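Local coordinates for N-terminal acetyltransferase B complex subunit MDM20 (Candida albicans, PDB 5K04), which serves as the non-catalytic auxiliary subunit of the NatB N-terminal acetyltransferase complex and wraps around the catalytic subunit NAT3, at the interface of chains A and B. Numbering follows the deposited sequence. Chains: chain A, Uncharacterized protein; chain B, N-terminal acetyltransferase B complex subunit NAT3.

Contact 1: the interface of chains A and B. Residues chain A 213-214, 217, 490-491; chain B 5-8.
The first strand of the catalytic subunit (3-6) and the residues just after it meet the starts of two helices of MDM20, with B:Pro6 on A:Glu214 and B:Gln8 on A:Asn490. The apolar end is built round the proline ring. A:Leu217 comes tip to tip with it, CD1 lying 3.8 Å from B:Pro6 CD, while A:Leu213 crosses the ring at a slant through its CD2 methyl. B:Lys5 bends at chi2 (-64°), which turns its aliphatic stretch back against A:Leu217, CD to CD1 at 3.7 Å. The polar end uses backbone acceptors. The amide nitrogen of B:Gln8 donates to the carbonyl of A:Asn490, NE2 to O 3.1 Å, with the acceptor almost in the amide plane. A:Lys491 passes the glutamine at about a right angle, and its side-chain amino nitrogen NZ donates to B:Phe7 O at 2.8 Å, tilted 19° from the carbonyl plane. Water fixes the rotation of the glutamine amide further: OE1 is 2.7 Å from water 1, which also reaches A:Asn490 O, and water 3 links the same OE1 to A:Lys491 O. NE2 also meets water 2, whose contact with the A:Glu214 carboxylate is suspiciously short. The glutamine is thus read on both ends of its amide. In the fold, the patch lies where an edge of the GNAT domain rests on the first turns of helices 213-225 and 489-503.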
ATOM      1  N   LEU A 213       9.155   6.299  23.343  1.00 45.52           N
ATOM      2  CA  LEU A 213       8.864   4.873  23.189  1.00 44.12           C
ATOM      3  C   LEU A 213       9.900   4.201  22.295  1.00 40.80           C
ATOM      4  O   LEU A 213      10.372   3.105  22.597  1.00 29.15           O
ATOM      5  CB  LEU A 213       7.450   4.675  22.620  1.00 37.05           C
ATOM      6  CG  LEU A 213       7.001   3.205  22.579  1.00 37.54           C
ATOM      7  CD1 LEU A 213       7.152   2.541  23.964  1.00 38.63           C
ATOM      8  CD2 LEU A 213       5.577   3.058  22.081  1.00 35.98           C
ATOM      9  N   GLU A 214      10.286   4.864  21.202  1.00 48.12           N
ATOM     10  CA  GLU A 214      11.267   4.304  20.273  1.00 44.82           C
ATOM     11  C   GLU A 214      12.549   3.893  20.996  1.00 41.57           C
ATOM     12  O   GLU A 214      13.075   2.797  20.783  1.00 35.90           O
ATOM     13  CB  GLU A 214      11.559   5.338  19.177  1.00 38.82           C
ATOM     14  CG  GLU A 214      12.538   4.910  18.112  1.00 42.44           C
ATOM     15  CD  GLU A 214      11.931   3.993  17.037  1.00 41.11           C
ATOM     16  OE1 GLU A 214      10.754   4.172  16.658  1.00 30.66           O
ATOM     17  OE2 GLU A 214      12.660   3.090  16.572  1.00 42.39           O
ATOM     18  N   LEU A 217      12.127   1.015  23.763  1.00 42.92           N
ATOM     19  CA  LEU A 217      12.133  -0.310  23.150  1.00 47.79           C
ATOM     20  C   LEU A 217      13.542  -0.709  22.753  1.00 41.65           C
ATOM     21  O   LEU A 217      13.958  -1.852  22.966  1.00 32.22           O
ATOM     22  CB  LEU A 217      11.204  -0.332  21.939  1.00 43.20           C
ATOM     23  CG  LEU A 217       9.718  -0.134  22.272  1.00 45.99           C
ATOM     24  CD1 LEU A 217       8.836  -0.035  21.003  1.00 38.35           C
ATOM     25  CD2 LEU A 217       9.206  -1.213  23.200  1.00 39.73           C
ATOM     26  N   ASN A 490      13.469   9.524  13.343  1.00 41.39           N
ATOM     27  CA  ASN A 490      12.554   8.469  13.807  1.00 46.70           C
ATOM     28  C   ASN A 490      11.638   7.894  12.731  1.00 41.52           C
ATOM     29  O   ASN A 490      11.221   6.735  12.821  1.00 32.40           O
ATOM     30  CB  ASN A 490      11.638   9.012  14.927  1.00 37.61           C
ATOM     31  CG  ASN A 490      12.157   8.683  16.273  1.00 51.97           C
ATOM     32  OD1 ASN A 490      12.985   7.788  16.411  1.00 66.40           O
ATOM     33  ND2 ASN A 490      11.686   9.383  17.287  1.00 53.75           N
ATOM     34  N   LYS A 491      11.265   8.727  11.756  1.00 40.21           N
ATOM     35  CA  LYS A 491      10.215   8.416  10.802  1.00 38.13           C
ATOM     36  C   LYS A 491      10.663   8.546   9.364  1.00 34.22           C
ATOM     37  O   LYS A 491       9.914   8.145   8.463  1.00 27.13           O
ATOM     38  CB  LYS A 491       9.014   9.351  11.015  1.00 39.92           C
ATOM     39  CG  LYS A 491       8.541   9.480  12.460  1.00 39.87           C
ATOM     40  CD  LYS A 491       7.983   8.147  12.998  1.00 34.71           C
ATOM     41  CE  LYS A 491       7.253   8.349  14.348  1.00 39.20           C
ATOM     42  NZ  LYS A 491       6.946   7.047  15.017  1.00 41.21           N
TER
ATOM     43  N   LYS B   5       3.591   0.171  19.975  1.00 41.30           N
ATOM     44  CA  LYS B   5       4.742   0.485  19.146  1.00 37.83           C
ATOM     45  C   LYS B   5       4.533   1.811  18.422  1.00 39.35           C
ATOM     46  O   LYS B   5       3.397   2.215  18.141  1.00 24.11           O
ATOM     47  CB  LYS B   5       5.033  -0.603  18.099  1.00 30.23           C
ATOM     48  CG  LYS B   5       5.118  -2.041  18.608  1.00 34.53           C
ATOM     49  CD  LYS B   5       6.259  -2.289  19.582  1.00 41.33           C
ATOM     50  CE  LYS B   5       6.134  -3.706  20.146  1.00 37.91           C
ATOM     51  NZ  LYS B   5       7.072  -3.996  21.293  1.00 48.02           N
ATOM     52  N   PRO B   6       5.622   2.504  18.102  1.00 40.74           N
ATOM     53  CA  PRO B   6       5.502   3.715  17.304  1.00 35.80           C
ATOM     54  C   PRO B   6       5.000   3.384  15.916  1.00 40.95           C
ATOM     55  O   PRO B   6       5.384   2.374  15.314  1.00 23.85           O
ATOM     56  CB  PRO B   6       6.929   4.261  17.261  1.00 31.24           C
ATOM     57  CG  PRO B   6       7.620   3.618  18.419  1.00 36.40           C
ATOM     58  CD  PRO B   6       7.013   2.251  18.516  1.00 37.90           C
ATOM     59  N   PHE B   7       4.146   4.267  15.415  1.00 37.63           N
ATOM     60  CA  PHE B   7       3.596   4.133  14.088  1.00 37.72           C
ATOM     61  C   PHE B   7       4.620   4.605  13.064  1.00 39.76           C
ATOM     62  O   PHE B   7       5.356   5.576  13.290  1.00 28.27           O
ATOM     63  CB  PHE B   7       2.302   4.938  13.998  1.00 37.26           C
ATOM     64  CG  PHE B   7       1.494   4.670  12.773  1.00 40.88           C
ATOM     65  CD1 PHE B   7       1.727   5.383  11.612  1.00 35.27           C
ATOM     66  CD2 PHE B   7       0.465   3.730  12.789  1.00 37.36           C
ATOM     67  CE1 PHE B   7       0.959   5.168  10.471  1.00 37.73           C
ATOM     68  CE2 PHE B   7      -0.301   3.511  11.652  1.00 45.24           C
ATOM     69  CZ  PHE B   7      -0.047   4.228  10.486  1.00 43.00           C
ATOM     70  N   GLN B   8       4.682   3.890  11.949  1.00 43.65           N
ATOM     71  CA  GLN B   8       5.538   4.239  10.833  1.00 39.71           C
ATOM     72  C   GLN B   8       4.692   4.242   9.570  1.00 43.78           C
ATOM     73  O   GLN B   8       3.724   3.487   9.451  1.00 30.68           O
ATOM     74  CB  GLN B   8       6.725   3.256  10.685  1.00 35.95           C
ATOM     75  CG  GLN B   8       7.618   3.133  11.925  1.00 32.82           C
ATOM     76  CD  GLN B   8       8.602   4.293  12.067  1.00 38.16           C
ATOM     77  OE1 GLN B   8       8.773   5.098  11.146  1.00 21.98           O
ATOM     78  NE2 GLN B   8       9.265   4.373  13.226  1.00 41.56           N
TER
HETATM   79  O   HOH W   1      11.202   5.472  10.074  1.00 19.02           O
HETATM   80  O   HOH W   2       9.710   2.542  15.200  1.00 31.93           O
HETATM   81  O   HOH W   3       7.555   6.417   9.174  1.00 32.04           O

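Contact 2: the interface of chains A and B. Residues chain A 440, 472, 475-476, 498, 502; chain B 9, 12-13, 29.
A:Phe498 and B:Phe13 form the tightly packed core of this patch. Their ring planes are about 19° apart but shifted, with the CD2-CE2 side of A:Phe498 over the CE2-CZ side of B:Phe13; A:Phe498 CD2 lies 3.5 Å from B:Phe13 CE2. CG of A:Phe498 stands anti to the backbone N (chi1 -169°), which carries the ring off helix 489-503 and in between chain B side chains. B:Met9 lies over its opposite face, CG 4.1 Å from A:Phe498 CD2, and B:Leu12 comes near CE2 through its CB. At the CE1 edge of B:Phe13, the A:Met502 side chain slides past in the opposite direction and sets its CE methyl 3.9 Å from B:Phe13 CE1. B:Val29 fills the next position: its CG2 methyl sits 3.5 Å from the hydroxyl OG1 of A:Thr440 and equally near A:Ser472 OG, while CG1 faces A:Ile476 CD1. That same A:Thr440 hydroxyl lies at the edge of the A:Phe498 ring, in its plane. Packing gives way to water on the far side of the valine. Here water 4 bridges the A:Glu475 carboxylate, 2.5 Å from OE1, and the backbone N of B:Val29 at 3.1 Å. The acid probably balances the positive end of the chain B helix dipole. In the fold, 3-10 helix 9-14 and the start of helix 29-38 of NAT3 pack against helices 440-445, 456-485 and 489-503 of MDM20.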
ATOM      1  N   THR A 440      -4.528   5.639  -0.232  1.00 41.60           N
ATOM      2  CA  THR A 440      -3.581   4.533  -0.247  1.00 37.67           C
ATOM      3  C   THR A 440      -4.266   3.167  -0.373  1.00 36.11           C
ATOM      4  O   THR A 440      -3.667   2.216  -0.892  1.00 20.88           O
ATOM      5  CB  THR A 440      -2.722   4.607   1.013  1.00 37.56           C
ATOM      6  OG1 THR A 440      -2.067   5.878   1.037  1.00 24.06           O
ATOM      7  CG2 THR A 440      -1.677   3.458   1.061  1.00 30.33           C
ATOM      8  N   SER A 472      -0.440  11.444  -3.986  1.00 44.39           N
ATOM      9  CA  SER A 472       0.456  10.780  -3.046  1.00 42.32           C
ATOM     10  C   SER A 472       1.918  11.061  -3.377  1.00 41.96           C
ATOM     11  O   SER A 472       2.722  11.336  -2.477  1.00 29.94           O
ATOM     12  CB  SER A 472       0.172   9.275  -3.051  1.00 35.04           C
ATOM     13  OG  SER A 472       1.077   8.590  -2.204  1.00 37.81           O
ATOM     14  N   GLU A 475       2.588  14.508  -2.120  1.00 46.78           N
ATOM     15  CA  GLU A 475       2.497  14.615  -0.669  1.00 46.40           C
ATOM     16  C   GLU A 475       3.691  13.946   0.020  1.00 42.33           C
ATOM     17  O   GLU A 475       4.252  14.503   0.974  1.00 25.97           O
ATOM     18  CB  GLU A 475       1.162  14.036  -0.185  1.00 41.72           C
ATOM     19  CG  GLU A 475      -0.050  14.921  -0.547  1.00 40.46           C
ATOM     20  CD  GLU A 475      -1.406  14.378  -0.047  1.00 42.52           C
ATOM     21  OE1 GLU A 475      -1.521  13.164   0.255  1.00 34.08           O
ATOM     22  OE2 GLU A 475      -2.353  15.187   0.053  1.00 34.53           O
ATOM     23  N   ILE A 476       4.130  12.774  -0.465  1.00 41.08           N
ATOM     24  CA  ILE A 476       5.238  12.095   0.208  1.00 39.68           C
ATOM     25  C   ILE A 476       6.559  12.822  -0.028  1.00 41.25           C
ATOM     26  O   ILE A 476       7.395  12.909   0.879  1.00 30.71           O
ATOM     27  CB  ILE A 476       5.324  10.613  -0.191  1.00 41.02           C
ATOM     28  CG1 ILE A 476       6.247   9.911   0.802  1.00 43.51           C
ATOM     29  CG2 ILE A 476       5.833  10.410  -1.620  1.00 38.79           C
ATOM     30  CD1 ILE A 476       5.668   9.831   2.189  1.00 34.56           C
ATOM     31  N   PHE A 498       8.276   4.421   1.854  1.00 42.26           N
ATOM     32  CA  PHE A 498       6.916   4.575   1.351  1.00 39.62           C
ATOM     33  C   PHE A 498       6.935   5.125  -0.068  1.00 37.01           C
ATOM     34  O   PHE A 498       6.308   4.568  -0.974  1.00 24.34           O
ATOM     35  CB  PHE A 498       6.122   5.503   2.279  1.00 45.68           C
ATOM     36  CG  PHE A 498       4.634   5.524   2.005  1.00 45.16           C
ATOM     37  CD1 PHE A 498       4.090   6.428   1.114  1.00 44.51           C
ATOM     38  CD2 PHE A 498       3.779   4.646   2.651  1.00 44.58           C
ATOM     39  CE1 PHE A 498       2.721   6.449   0.861  1.00 38.07           C
ATOM     40  CE2 PHE A 498       2.402   4.655   2.400  1.00 42.60           C
ATOM     41  CZ  PHE A 498       1.875   5.557   1.511  1.00 37.81           C
ATOM     42  N   MET A 502       5.960   3.249  -3.802  1.00 40.78           N
ATOM     43  CA  MET A 502       4.847   3.845  -4.535  1.00 40.81           C
ATOM     44  C   MET A 502       5.228   4.276  -5.945  1.00 36.61           C
ATOM     45  O   MET A 502       4.345   4.461  -6.788  1.00 27.72           O
ATOM     46  CB  MET A 502       4.306   5.062  -3.760  1.00 33.55           C
ATOM     47  CG  MET A 502       3.310   4.726  -2.651  1.00 37.18           C
ATOM     48  SD  MET A 502       1.863   3.850  -3.177  1.00 21.25           S
ATOM     49  CE  MET A 502       0.749   4.449  -1.957  1.00 71.17           C
TER
ATOM     50  N   MET B   9       5.095   5.099   8.628  1.00 47.40           N
ATOM     51  CA  MET B   9       4.365   5.318   7.385  1.00 38.33           C
ATOM     52  C   MET B   9       3.978   4.023   6.680  1.00 41.62           C
ATOM     53  O   MET B   9       2.872   3.909   6.137  1.00 27.74           O
ATOM     54  CB  MET B   9       5.225   6.178   6.458  1.00 42.64           C
ATOM     55  CG  MET B   9       4.434   7.228   5.754  1.00 42.08           C
ATOM     56  SD  MET B   9       3.300   7.977   6.867  1.00 22.03           S
ATOM     57  CE  MET B   9       2.377   8.732   5.653  1.00 32.76           C
ATOM     58  N   LEU B  12       0.745   1.931   6.894  1.00 39.08           N
ATOM     59  CA  LEU B  12      -0.443   2.239   6.095  1.00 40.00           C
ATOM     60  C   LEU B  12      -0.769   1.131   5.099  1.00 39.72           C
ATOM     61  O   LEU B  12      -1.927   0.975   4.698  1.00 25.90           O
ATOM     62  CB  LEU B  12      -0.246   3.556   5.348  1.00 34.41           C
ATOM     63  CG  LEU B  12      -0.369   4.801   6.227  1.00 41.62           C
ATOM     64  CD1 LEU B  12      -0.153   6.077   5.420  1.00 47.47           C
ATOM     65  CD2 LEU B  12      -1.724   4.809   6.904  1.00 46.41           C
ATOM     66  N   PHE B  13       0.239   0.370   4.666  1.00 46.68           N
ATOM     67  CA  PHE B  13       0.020  -0.683   3.681  1.00 47.30           C
ATOM     68  C   PHE B  13      -0.654  -1.912   4.283  1.00 48.23           C
ATOM     69  O   PHE B  13      -1.148  -2.765   3.533  1.00 35.80           O
ATOM     70  CB  PHE B  13       1.350  -1.094   3.047  1.00 45.74           C
ATOM     71  CG  PHE B  13       1.969  -0.041   2.143  1.00 44.44           C
ATOM     72  CD1 PHE B  13       1.278   0.453   1.039  1.00 41.34           C
ATOM     73  CD2 PHE B  13       3.259   0.422   2.374  1.00 33.91           C
ATOM     74  CE1 PHE B  13       1.862   1.399   0.190  1.00 39.75           C
ATOM     75  CE2 PHE B  13       3.847   1.366   1.536  1.00 38.91           C
ATOM     76  CZ  PHE B  13       3.152   1.858   0.440  1.00 36.26           C
ATOM     77  N   VAL B  29      -2.139  10.658   2.524  1.00 41.50           N
ATOM     78  CA  VAL B  29      -0.733  10.508   2.897  1.00 44.77           C
ATOM     79  C   VAL B  29      -0.236  11.717   3.692  1.00 44.00           C
ATOM     80  O   VAL B  29       0.454  11.574   4.711  1.00 30.63           O
ATOM     81  CB  VAL B  29       0.090  10.270   1.620  1.00 44.07           C
ATOM     82  CG1 VAL B  29       1.597  10.401   1.855  1.00 33.39           C
ATOM     83  CG2 VAL B  29      -0.269   8.908   1.037  1.00 43.36           C
TER
HETATM   84  O   HOH W   4      -2.883  11.192  -0.399  1.00 20.26           O

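The centres of contact 1 and contact 2 are about 17 Å apart, and helix 489-503 of MDM20 joins them: its start serves contact 1 and its later turns serve contact 2. Chain B runs alongside it without a break, from strand 3-6 in contact 1 into 3-10 helix 9-14 in contact 2, where helix 29-38 joins from further along the chain. Contact 1 combines apolar packing with direct hydrogen bonds, whereas contact 2 rests mainly on side-chain packing. Together they probably fix both position and orientation of the NAT3 N-terminal segment, with helices far apart in the MDM20 sequence contributing to one continuous seat for the catalytic subunit.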